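Local coordinates for protein peptide chain release factor subunit 1 (Aeropyrum pernix, PDB 3AGK) that probably directs the termination of protein synthesis in response to the stop codons UAA, UAG and UGA, at residues S57-I62 and A70-L75; R150-I155 and A256-Q261; G314-L319 and S338-I343. All blocks are in the same frame, centred on the assembly; numbering follows the deposited sequence.

Contact 1: residues S57-I62 and A70-L75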
ATOM      1  N   SER A  57     -35.292  -9.789  -1.479  1.00 56.21           N
ATOM      2  CA  SER A  57     -36.584  -9.319  -0.987  1.00 55.19           C
ATOM      3  C   SER A  57     -36.453  -7.967  -0.274  1.00 61.99           C
ATOM      4  O   SER A  57     -37.273  -7.072  -0.450  1.00 62.46           O
ATOM      5  CB  SER A  57     -37.207 -10.360  -0.058  1.00 55.30           C
ATOM      6  OG  SER A  57     -37.676 -11.478  -0.793  1.00 54.82           O
ATOM      7  N   ILE A  58     -35.396  -7.820   0.510  1.00 65.98           N
ATOM      8  CA  ILE A  58     -35.132  -6.585   1.231  1.00 70.44           C
ATOM      9  C   ILE A  58     -35.028  -5.363   0.313  1.00 75.62           C
ATOM     10  O   ILE A  58     -35.327  -4.252   0.736  1.00 79.30           O
ATOM     11  CB  ILE A  58     -33.846  -6.717   2.081  1.00 73.46           C
ATOM     12  CG1 ILE A  58     -34.066  -7.710   3.225  1.00 76.10           C
ATOM     13  CG2 ILE A  58     -33.401  -5.373   2.626  1.00 71.56           C
ATOM     14  CD1 ILE A  58     -32.840  -7.909   4.104  1.00 73.83           C
ATOM     15  N   THR A  59     -34.616  -5.556  -0.939  1.00 74.77           N
ATOM     16  CA  THR A  59     -34.372  -4.417  -1.835  1.00 79.65           C
ATOM     17  C   THR A  59     -35.594  -3.542  -2.091  1.00 85.33           C
ATOM     18  O   THR A  59     -35.453  -2.409  -2.544  1.00 85.87           O
ATOM     19  CB  THR A  59     -33.825  -4.840  -3.215  1.00 81.85           C
ATOM     20  OG1 THR A  59     -34.827  -5.585  -3.921  1.00 85.55           O
ATOM     21  CG2 THR A  59     -32.552  -5.666  -3.073  1.00 79.68           C
ATOM     22  N   ASP A  60     -36.786  -4.069  -1.834  1.00 91.95           N
ATOM     23  CA  ASP A  60     -38.003  -3.266  -1.972  1.00 99.35           C
ATOM     24  C   ASP A  60     -37.986  -2.090  -1.004  1.00 95.13           C
ATOM     25  O   ASP A  60     -38.675  -1.096  -1.203  1.00 93.63           O
ATOM     26  CB  ASP A  60     -39.257  -4.120  -1.768  1.00104.90           C
ATOM     27  CG  ASP A  60     -39.553  -5.007  -2.960  1.00106.55           C
ATOM     28  OD1 ASP A  60     -38.635  -5.222  -3.781  1.00105.70           O
ATOM     29  OD2 ASP A  60     -40.701  -5.483  -3.079  1.00108.50           O
ATOM     30  N   ASN A  61     -37.176  -2.217   0.040  1.00 97.11           N
ATOM     31  CA  ASN A  61     -36.990  -1.164   1.026  1.00101.53           C
ATOM     32  C   ASN A  61     -36.211   0.021   0.454  1.00100.72           C
ATOM     33  O   ASN A  61     -36.073   1.058   1.103  1.00108.42           O
ATOM     34  CB  ASN A  61     -36.265  -1.713   2.263  1.00106.25           C
ATOM     35  CG  ASN A  61     -37.010  -2.874   2.926  1.00107.57           C
ATOM     36  OD1 ASN A  61     -36.501  -3.503   3.859  1.00105.52           O
ATOM     37  ND2 ASN A  61     -38.220  -3.155   2.448  1.00107.68           N
ATOM     38  N   ILE A  62     -35.692  -0.134  -0.759  1.00 91.14           N
ATOM     39  CA  ILE A  62     -34.935   0.942  -1.387  1.00 86.74           C
ATOM     40  C   ILE A  62     -35.854   1.881  -2.152  1.00 92.25           C
ATOM     41  O   ILE A  62     -36.101   1.700  -3.346  1.00 85.40           O
ATOM     42  CB  ILE A  62     -33.840   0.417  -2.328  1.00 76.33           C
ATOM     43  CG1 ILE A  62     -32.774  -0.333  -1.531  1.00 73.57           C
ATOM     44  CG2 ILE A  62     -33.205   1.563  -3.092  1.00 77.56           C
ATOM     45  CD1 ILE A  62     -31.818  -1.138  -2.385  1.00 63.98           C
ATOM     46  N   ALA A  70     -30.799  -1.545  -9.561  1.00 74.63           N
ATOM     47  CA  ALA A  70     -29.377  -1.811  -9.702  1.00 64.39           C
ATOM     48  C   ALA A  70     -28.958  -2.989  -8.835  1.00 67.12           C
ATOM     49  O   ALA A  70     -28.234  -3.889  -9.274  1.00 62.95           O
ATOM     50  CB  ALA A  70     -28.594  -0.580  -9.313  1.00 59.31           C
ATOM     51  N   VAL A  71     -29.416  -2.968  -7.592  1.00 65.80           N
ATOM     52  CA  VAL A  71     -29.040  -3.986  -6.636  1.00 61.95           C
ATOM     53  C   VAL A  71     -29.663  -5.325  -7.019  1.00 55.55           C
ATOM     54  O   VAL A  71     -28.993  -6.352  -6.997  1.00 52.67           O
ATOM     55  CB  VAL A  71     -29.423  -3.559  -5.196  1.00 60.27           C
ATOM     56  CG1 VAL A  71     -29.179  -4.686  -4.200  1.00 57.72           C
ATOM     57  CG2 VAL A  71     -28.635  -2.313  -4.799  1.00 55.22           C
ATOM     58  N   LYS A  72     -30.937  -5.309  -7.388  1.00 54.43           N
ATOM     59  CA  LYS A  72     -31.604  -6.533  -7.811  1.00 56.33           C
ATOM     60  C   LYS A  72     -30.831  -7.195  -8.946  1.00 53.78           C
ATOM     61  O   LYS A  72     -30.584  -8.399  -8.921  1.00 53.52           O
ATOM     62  CB  LYS A  72     -33.044  -6.256  -8.247  1.00 55.11           C
ATOM     63  CG  LYS A  72     -33.995  -5.932  -7.112  1.00 64.21           C
ATOM     64  CD  LYS A  72     -35.403  -5.634  -7.628  1.00 68.91           C
ATOM     65  CE  LYS A  72     -36.357  -5.319  -6.483  1.00 73.98           C
ATOM     66  NZ  LYS A  72     -37.737  -5.020  -6.952  1.00 79.13           N
ATOM     67  N   ARG A  73     -30.439  -6.397  -9.933  1.00 53.39           N
ATOM     68  CA  ARG A  73     -29.711  -6.918 -11.078  1.00 57.98           C
ATOM     69  C   ARG A  73     -28.388  -7.591 -10.694  1.00 56.87           C
ATOM     70  O   ARG A  73     -28.057  -8.662 -11.208  1.00 53.84           O
ATOM     71  CB  ARG A  73     -29.436  -5.815 -12.089  1.00 60.25           C
ATOM     72  CG  ARG A  73     -28.702  -6.324 -13.315  1.00 62.14           C
ATOM     73  CD  ARG A  73     -28.011  -5.191 -14.027  1.00 65.52           C
ATOM     74  NE  ARG A  73     -27.730  -5.502 -15.422  1.00 65.67           N
ATOM     75  CZ  ARG A  73     -27.140  -4.653 -16.259  1.00 73.09           C
ATOM     76  NH1 ARG A  73     -26.757  -3.453 -15.823  1.00 68.08           N
ATOM     77  NH2 ARG A  73     -26.924  -5.006 -17.522  1.00 76.04           N
ATOM     78  N   ALA A  74     -27.629  -6.950  -9.811  1.00 56.87           N
ATOM     79  CA  ALA A  74     -26.352  -7.501  -9.357  1.00 53.62           C
ATOM     80  C   ALA A  74     -26.568  -8.762  -8.524  1.00 55.00           C
ATOM     81  O   ALA A  74     -25.854  -9.744  -8.685  1.00 48.41           O
ATOM     82  CB  ALA A  74     -25.584  -6.470  -8.556  1.00 52.62           C
ATOM     83  N   LEU A  75     -27.556  -8.721  -7.632  1.00 48.21           N
ATOM     84  CA  LEU A  75     -27.943  -9.889  -6.850  1.00 52.73           C
ATOM     85  C   LEU A  75     -28.306 -11.083  -7.745  1.00 48.71           C
ATOM     86  O   LEU A  75     -27.883 -12.216  -7.489  1.00 48.43           O
ATOM     87  CB  LEU A  75     -29.132  -9.542  -5.952  1.00 54.86           C
ATOM     88  CG  LEU A  75     -29.012  -9.465  -4.428  1.00 54.28           C
ATOM     89  CD1 LEU A  75     -27.601  -9.496  -3.932  1.00 52.61           C
ATOM     90  CD2 LEU A  75     -29.741  -8.237  -3.908  1.00 55.67           C
TER

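Contact 2: residues R150-I155 and A256-Q261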
ATOM      1  N   ARG A 150       9.021  15.887  22.353  1.00 46.28           N
ATOM      2  CA  ARG A 150       8.280  16.130  23.593  1.00 47.29           C
ATOM      3  C   ARG A 150       6.874  16.663  23.325  1.00 54.36           C
ATOM      4  O   ARG A 150       5.936  16.364  24.070  1.00 52.27           O
ATOM      5  CB  ARG A 150       9.032  17.142  24.451  1.00 52.92           C
ATOM      6  CG  ARG A 150       8.876  18.569  23.943  1.00 65.52           C
ATOM      7  CD  ARG A 150      10.007  19.476  24.396  1.00 75.48           C
ATOM      8  NE  ARG A 150       9.914  19.812  25.812  1.00 82.15           N
ATOM      9  CZ  ARG A 150       9.865  21.056  26.286  1.00 86.38           C
ATOM     10  NH1 ARG A 150       9.901  22.093  25.460  1.00 90.45           N
ATOM     11  NH2 ARG A 150       9.779  21.260  27.589  1.00 81.17           N
ATOM     12  N   ASP A 151       6.720  17.459  22.269  1.00 57.41           N
ATOM     13  CA  ASP A 151       5.436  18.124  22.023  1.00 52.48           C
ATOM     14  C   ASP A 151       4.924  17.968  20.588  1.00 45.38           C
ATOM     15  O   ASP A 151       4.054  18.734  20.147  1.00 48.90           O
ATOM     16  CB  ASP A 151       5.553  19.614  22.355  1.00 54.63           C
ATOM     17  CG  ASP A 151       6.426  20.347  21.364  1.00 56.73           C
ATOM     18  OD1 ASP A 151       7.157  19.663  20.618  1.00 53.38           O
ATOM     19  OD2 ASP A 151       6.385  21.585  21.320  1.00 60.37           O
ATOM     20  N   GLN A 152       5.451  16.984  19.857  1.00 43.72           N
ATOM     21  CA  GLN A 152       5.066  16.791  18.457  1.00 47.50           C
ATOM     22  C   GLN A 152       5.512  15.421  17.930  1.00 43.16           C
ATOM     23  O   GLN A 152       6.556  14.909  18.320  1.00 40.62           O
ATOM     24  CB  GLN A 152       5.687  17.898  17.620  1.00 52.07           C
ATOM     25  CG  GLN A 152       5.239  17.965  16.186  1.00 59.09           C
ATOM     26  CD  GLN A 152       5.955  19.079  15.438  1.00 67.37           C
ATOM     27  OE1 GLN A 152       5.728  19.286  14.252  1.00 73.63           O
ATOM     28  NE2 GLN A 152       6.834  19.794  16.134  1.00 64.96           N
ATOM     29  N   ALA A 153       4.714  14.829  17.048  1.00 45.78           N
ATOM     30  CA  ALA A 153       4.999  13.485  16.566  1.00 43.16           C
ATOM     31  C   ALA A 153       4.473  13.248  15.153  1.00 47.88           C
ATOM     32  O   ALA A 153       3.538  13.902  14.722  1.00 43.58           O
ATOM     33  CB  ALA A 153       4.430  12.446  17.518  1.00 34.86           C
ATOM     34  N   THR A 154       5.102  12.314  14.439  1.00 48.91           N
ATOM     35  CA  THR A 154       4.639  11.867  13.130  1.00 44.12           C
ATOM     36  C   THR A 154       4.601  10.340  13.111  1.00 41.03           C
ATOM     37  O   THR A 154       5.563   9.677  13.522  1.00 42.59           O
ATOM     38  CB  THR A 154       5.585  12.358  11.994  1.00 45.64           C
ATOM     39  OG1 THR A 154       5.641  13.790  11.999  1.00 42.23           O
ATOM     40  CG2 THR A 154       5.117  11.858  10.600  1.00 37.00           C
ATOM     41  N   ILE A 155       3.493   9.776  12.645  1.00 40.24           N
ATOM     42  CA  ILE A 155       3.413   8.340  12.428  1.00 40.56           C
ATOM     43  C   ILE A 155       3.351   8.066  10.911  1.00 44.84           C
ATOM     44  O   ILE A 155       2.533   8.652  10.197  1.00 40.74           O
ATOM     45  CB  ILE A 155       2.232   7.724  13.195  1.00 45.02           C
ATOM     46  CG1 ILE A 155       2.356   8.102  14.671  1.00 44.36           C
ATOM     47  CG2 ILE A 155       2.193   6.186  13.027  1.00 37.19           C
ATOM     48  CD1 ILE A 155       1.126   7.840  15.475  1.00 44.10           C
ATOM     49  N   ALA A 256      15.993  15.313  12.411  1.00 48.87           N
ATOM     50  CA  ALA A 256      15.739  16.694  12.772  1.00 43.94           C
ATOM     51  C   ALA A 256      14.311  17.155  12.498  1.00 54.43           C
ATOM     52  O   ALA A 256      13.827  18.089  13.134  1.00 63.80           O
ATOM     53  CB  ALA A 256      16.734  17.620  12.051  1.00 50.86           C
ATOM     54  N   TYR A 257      13.637  16.512  11.554  1.00 50.95           N
ATOM     55  CA  TYR A 257      12.349  17.024  11.088  1.00 47.56           C
ATOM     56  C   TYR A 257      11.180  16.092  11.366  1.00 44.73           C
ATOM     57  O   TYR A 257      11.367  14.941  11.758  1.00 49.45           O
ATOM     58  CB  TYR A 257      12.413  17.339   9.592  1.00 55.94           C
ATOM     59  CG  TYR A 257      13.407  18.416   9.241  1.00 64.73           C
ATOM     60  CD1 TYR A 257      14.665  18.093   8.747  1.00 66.16           C
ATOM     61  CD2 TYR A 257      13.096  19.761   9.427  1.00 69.26           C
ATOM     62  CE1 TYR A 257      15.587  19.081   8.433  1.00 73.90           C
ATOM     63  CE2 TYR A 257      14.007  20.756   9.113  1.00 78.42           C
ATOM     64  CZ  TYR A 257      15.250  20.411   8.615  1.00 81.45           C
ATOM     65  OH  TYR A 257      16.156  21.404   8.312  1.00 88.87           O
ATOM     66  N   GLN A 258       9.972  16.617  11.168  1.00 43.35           N
ATOM     67  CA  GLN A 258       8.733  15.872  11.312  1.00 45.04           C
ATOM     68  C   GLN A 258       8.101  15.793   9.936  1.00 44.13           C
ATOM     69  O   GLN A 258       8.716  16.201   8.956  1.00 52.34           O
ATOM     70  CB  GLN A 258       7.789  16.594  12.294  1.00 46.03           C
ATOM     71  CG  GLN A 258       8.273  16.580  13.737  1.00 43.57           C
ATOM     72  CD  GLN A 258       7.783  15.372  14.520  1.00 44.05           C
ATOM     73  OE1 GLN A 258       6.948  14.610  14.040  1.00 48.28           O
ATOM     74  NE2 GLN A 258       8.290  15.204  15.741  1.00 42.32           N
ATOM     75  N   GLY A 259       6.885  15.262   9.850  1.00 41.85           N
ATOM     76  CA  GLY A 259       6.211  15.145   8.568  1.00 40.88           C
ATOM     77  C   GLY A 259       6.924  14.224   7.583  1.00 45.00           C
ATOM     78  O   GLY A 259       7.827  13.467   7.956  1.00 44.08           O
ATOM     79  N   LEU A 260       6.501  14.279   6.326  1.00 52.54           N
ATOM     80  CA  LEU A 260       7.089  13.475   5.261  1.00 50.03           C
ATOM     81  C   LEU A 260       8.607  13.576   5.262  1.00 53.33           C
ATOM     82  O   LEU A 260       9.314  12.572   5.113  1.00 54.71           O
ATOM     83  CB  LEU A 260       6.560  13.938   3.908  1.00 58.09           C
ATOM     84  CG  LEU A 260       5.944  12.868   3.015  1.00 69.14           C
ATOM     85  CD1 LEU A 260       6.708  11.557   3.152  1.00 66.08           C
ATOM     86  CD2 LEU A 260       4.476  12.677   3.351  1.00 76.40           C
ATOM     87  N   GLN A 261       9.106  14.796   5.416  1.00 48.68           N
ATOM     88  CA  GLN A 261      10.549  15.044   5.426  1.00 54.48           C
ATOM     89  C   GLN A 261      11.295  14.274   6.520  1.00 48.54           C
ATOM     90  O   GLN A 261      12.348  13.707   6.267  1.00 43.85           O
ATOM     91  CB  GLN A 261      10.818  16.542   5.567  1.00 70.04           C
ATOM     92  CG  GLN A 261      12.276  16.948   5.509  1.00 77.65           C
ATOM     93  CD  GLN A 261      12.459  18.441   5.727  1.00 92.47           C
ATOM     94  OE1 GLN A 261      11.523  19.148   6.115  1.00 99.19           O
ATOM     95  NE2 GLN A 261      13.669  18.929   5.484  1.00 94.41           N
TER

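Contact 3: residues G314-L319 and S338-I343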
ATOM      1  N   GLY A 314      24.063  -1.717 -24.119  1.00 55.47           N
ATOM      2  CA  GLY A 314      24.330  -2.037 -22.725  1.00 57.18           C
ATOM      3  C   GLY A 314      25.069  -0.951 -21.963  1.00 54.11           C
ATOM      4  O   GLY A 314      25.791  -1.245 -21.014  1.00 54.79           O
ATOM      5  N   ALA A 315      24.861   0.304 -22.363  1.00 57.35           N
ATOM      6  CA  ALA A 315      25.497   1.462 -21.727  1.00 53.10           C
ATOM      7  C   ALA A 315      24.810   1.952 -20.432  1.00 57.43           C
ATOM      8  O   ALA A 315      25.381   2.757 -19.682  1.00 57.73           O
ATOM      9  CB  ALA A 315      25.581   2.597 -22.724  1.00 52.79           C
ATOM     10  N   VAL A 316      23.602   1.467 -20.159  1.00 47.65           N
ATOM     11  CA  VAL A 316      22.846   1.966 -19.000  1.00 51.36           C
ATOM     12  C   VAL A 316      22.997   1.088 -17.751  1.00 46.24           C
ATOM     13  O   VAL A 316      22.632  -0.081 -17.767  1.00 57.50           O
ATOM     14  CB  VAL A 316      21.333   2.091 -19.324  1.00 46.57           C
ATOM     15  CG1 VAL A 316      20.578   2.777 -18.155  1.00 45.47           C
ATOM     16  CG2 VAL A 316      21.130   2.838 -20.623  1.00 45.72           C
ATOM     17  N   LYS A 317      23.510   1.639 -16.660  1.00 48.36           N
ATOM     18  CA  LYS A 317      23.544   0.841 -15.427  1.00 59.44           C
ATOM     19  C   LYS A 317      22.213   0.841 -14.676  1.00 51.48           C
ATOM     20  O   LYS A 317      21.780  -0.193 -14.170  1.00 49.41           O
ATOM     21  CB  LYS A 317      24.711   1.207 -14.499  1.00 63.70           C
ATOM     22  CG  LYS A 317      24.568   2.489 -13.744  1.00 73.52           C
ATOM     23  CD  LYS A 317      25.613   2.548 -12.639  1.00 72.85           C
ATOM     24  CE  LYS A 317      25.376   3.737 -11.726  1.00 73.80           C
ATOM     25  NZ  LYS A 317      26.011   3.562 -10.386  1.00 72.86           N
ATOM     26  N   THR A 318      21.546   1.990 -14.617  1.00 51.92           N
ATOM     27  CA  THR A 318      20.219   2.022 -14.004  1.00 43.13           C
ATOM     28  C   THR A 318      19.236   2.862 -14.802  1.00 43.19           C
ATOM     29  O   THR A 318      19.522   4.006 -15.182  1.00 40.89           O
ATOM     30  CB  THR A 318      20.236   2.500 -12.515  1.00 75.00           C
ATOM     31  OG1 THR A 318      20.430   3.914 -12.463  1.00 85.76           O
ATOM     32  CG2 THR A 318      21.336   1.820 -11.723  1.00 70.39           C
ATOM     33  N   LEU A 319      18.071   2.272 -15.046  1.00 50.15           N
ATOM     34  CA  LEU A 319      16.959   2.952 -15.700  1.00 48.40           C
ATOM     35  C   LEU A 319      15.965   3.443 -14.649  1.00 45.37           C
ATOM     36  O   LEU A 319      15.435   2.648 -13.877  1.00 49.76           O
ATOM     37  CB  LEU A 319      16.250   1.980 -16.641  1.00 47.18           C
ATOM     38  CG  LEU A 319      15.193   2.514 -17.603  1.00 49.25           C
ATOM     39  CD1 LEU A 319      15.763   3.655 -18.416  1.00 49.85           C
ATOM     40  CD2 LEU A 319      14.693   1.411 -18.524  1.00 58.11           C
ATOM     41  N   SER A 338      19.921  -5.785 -21.936  1.00100.61           N
ATOM     42  CA  SER A 338      20.490  -4.442 -21.860  1.00 85.77           C
ATOM     43  C   SER A 338      21.241  -4.380 -20.550  1.00 80.61           C
ATOM     44  O   SER A 338      22.011  -3.454 -20.318  1.00 86.90           O
ATOM     45  CB  SER A 338      19.423  -3.340 -21.878  1.00 84.00           C
ATOM     46  OG  SER A 338      18.550  -3.437 -22.985  1.00 81.65           O
ATOM     47  N   GLY A 339      20.986  -5.370 -19.692  1.00 77.45           N
ATOM     48  CA  GLY A 339      21.611  -5.479 -18.384  1.00 69.97           C
ATOM     49  C   GLY A 339      21.507  -4.244 -17.499  1.00 73.68           C
ATOM     50  O   GLY A 339      22.471  -3.903 -16.806  1.00 72.10           O
ATOM     51  N   ALA A 340      20.352  -3.575 -17.508  1.00 69.79           N
ATOM     52  CA  ALA A 340      20.160  -2.386 -16.669  1.00 66.57           C
ATOM     53  C   ALA A 340      19.281  -2.663 -15.447  1.00 59.77           C
ATOM     54  O   ALA A 340      18.284  -3.381 -15.522  1.00 62.97           O
ATOM     55  CB  ALA A 340      19.603  -1.194 -17.496  1.00 52.11           C
ATOM     56  N   GLN A 341      19.660  -2.102 -14.312  1.00 58.02           N
ATOM     57  CA  GLN A 341      18.789  -2.183 -13.154  1.00 53.83           C
ATOM     58  C   GLN A 341      17.653  -1.178 -13.282  1.00 51.75           C
ATOM     59  O   GLN A 341      17.852  -0.026 -13.677  1.00 48.80           O
ATOM     60  CB  GLN A 341      19.551  -1.964 -11.859  1.00 61.96           C
ATOM     61  CG  GLN A 341      18.689  -2.196 -10.622  1.00 82.36           C
ATOM     62  CD  GLN A 341      17.889  -3.499 -10.687  1.00 94.14           C
ATOM     63  OE1 GLN A 341      16.939  -3.632 -11.473  1.00 92.06           O
ATOM     64  NE2 GLN A 341      18.270  -4.465  -9.852  1.00 97.39           N
ATOM     65  N   VAL A 342      16.452  -1.634 -12.967  1.00 50.69           N
ATOM     66  CA  VAL A 342      15.288  -0.779 -13.021  1.00 54.10           C
ATOM     67  C   VAL A 342      14.976  -0.217 -11.654  1.00 56.10           C
ATOM     68  O   VAL A 342      14.866  -0.959 -10.684  1.00 56.67           O
ATOM     69  CB  VAL A 342      14.061  -1.553 -13.479  1.00 58.78           C
ATOM     70  CG1 VAL A 342      12.827  -0.650 -13.445  1.00 49.12           C
ATOM     71  CG2 VAL A 342      14.302  -2.134 -14.874  1.00 58.01           C
ATOM     72  N   ILE A 343      14.851   1.103 -11.589  1.00 59.17           N
ATOM     73  CA  ILE A 343      14.302   1.781 -10.426  1.00 55.47           C
ATOM     74  C   ILE A 343      12.978   2.427 -10.845  1.00 48.37           C
ATOM     75  O   ILE A 343      12.950   3.357 -11.664  1.00 42.10           O
ATOM     76  CB  ILE A 343      15.252   2.890  -9.910  1.00 55.17           C
ATOM     77  CG1 ILE A 343      16.612   2.312  -9.500  1.00 55.98           C
ATOM     78  CG2 ILE A 343      14.598   3.680  -8.763  1.00 52.63           C
ATOM     79  CD1 ILE A 343      16.591   1.447  -8.237  1.00 49.95           C
TER
HETATM   80  O   HOH W   1      22.421  -0.929 -20.388  1.00 45.46           O
HETATM   81  O   HOH W   2      23.178  -2.787 -13.604  1.00 63.97           O

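Contact 1: residues S57-I62 and A70-L75
Thr59 holds OG1 between its backbone N and carbonyl carbon (chi1 66°), which leaves CG2 anti to the carbonyl carbon and directed at the helix 65-82. Lys72 sets CG beside its backbone N (chi1 -72°) and then runs fully extended, crossing Thr59 obliquely so that its methylenes pass over the hydroxyl: Thr59 OG1 lies 3.0 Å from Lys72 CE and 3.3 Å from Lys72 CG. The hydroxyl itself is hydrogen-bonded to Tyr56 O, one turn back. Beyond it, Lys72 NZ meets Asp60 OD1 at 3.3 Å, a salt bridge whose hydrogen bond is weak, the two side chains crossing at about a right angle on the exposed side. The contact belongs to a helical hairpin of eRF1 domain 1: the helix 45-58 runs out through a 3-10 turn at 59-61, and the chain returns as the helix 65-82. An alanine at Lys72 would probably uncover Thr59 and cost Asp60 its charged partner across the hairpin. On the buried side, Thr59 CG2 slides past Val71 CG1 at 3.7 Å and meets Leu75 CD2 tip to tip at 3.9 Å. Nearer the turn, Ile62 CD1 packs obliquely on Val71 CG2, 4.2 Å away.

Contact 2: residues R150-I155 and A256-Q261
Two side-chain amides, those of Gln152 and Gln258, lie stacked with their planes 9° apart, the side chains sliding past each other in opposite directions. Gln152 is extended and brings its amide over the bent chain of Gln258, with Gln152 OE1 3.8 Å from Gln258 CG. Nearby, the Tyr257 ring carries Gln261 NE2 over the centre of one face, 3.4 Å above its plane. The kink at chi2 of Gln258 (-90°) lays its own amide along the backbone of Gln152 to Thr154. At one end, Gln258 NE2 is hydrogen-bonded to Glu149 and stands 3.1 Å from Gln152 O. At the other end, Gln258 OE1 accepts from Thr154 OG1 at 2.6 Å, the hydroxyl lying in the carbonyl plane. The same hydroxyl takes a nearly straight bond from Gly259 N at 2.9 Å. Thr154 can serve both because OG1 sits anti to its carbonyl carbon (chi1 -60°), on the side facing 256-261. This joins the strand 152-159 of the mixed sheet of eRF1 domain 2 to the turn leading into the helix 259-269. Gly259 passes through this turn with positive phi. Thr154 also touches Ile147 and Glu168. With its proton given to Gln258 and its oxygen accepting the N-H of Gly259, the buried hydroxyl of Thr154 is fixed in rotation and ties side chain to main chain.

Contact 3: residues G314-L319 and S338-I343
Three backbone hydrogen bonds form the inner layer of this parallel strand pair. Gln341 N donates to Lys317 O at 2.9 Å from above the carbonyl plane, 33° out of it. The next two, Leu319 N to Gln341 O at 2.7 Å and Ile343 N to Leu319 O at 2.8 Å, each approach nearly along the C=O axis. Around them the side chains meet more loosely, except that Ala340 CB comes to 3.2 Å from Val316 O; Thr318 and Gln341 cross obliquely, Thr318 CG2 4.2 Å from Gln341 CB, and Val316 CB sits 4.1 Å from Ala340 CB. Gln341 bends at chi2 (48°) so that its OE1 takes Val342 N-H on a lone pair at 2.5 Å. Strands 316-322 and 341-345 are the parallel pair of a beta-alpha-beta unit in eRF1 domain 3, joined by a crossover through the helix 328-335, and Leu319 and Val342 point to the face this helix packs against, both touching Ala335. Ahead of the ladder, with no direct hydrogen bond between the segments, a water accepts from Val316 N and donates to Val316 O and to Ser338 O, the last at 2.6 Å. Further out, Gly314 is the C-prime residue of a Schellman motif that ends the helix 304-312. Lys317 and Thr318 form a classic bulge against Ile365 of the strand 362-366, and Lys317 NZ reaches Glu288 in a salt bridge.

The three contacts follow one another along the chain, one each in eRF1 domains 1, 2 and 3, and none touches another. Contact 1 lies far out, its centre about 48 Å from that of contact 2 and about 54 Å from that of contact 3, on the opposite side of the chain's centre from the latter. Contacts 2 and 3 are nearer neighbours, with about 16 Å between their nearest atoms. The three also differ in kind: the end of one helix and its 3-10 turn against the next helix at 57-62 and 70-75, strand against the turn entering a helix at 150-155 and 256-261, and strand beside strand at 314-319 and 338-343. Each is internal to its own domain, and none bridges two of them.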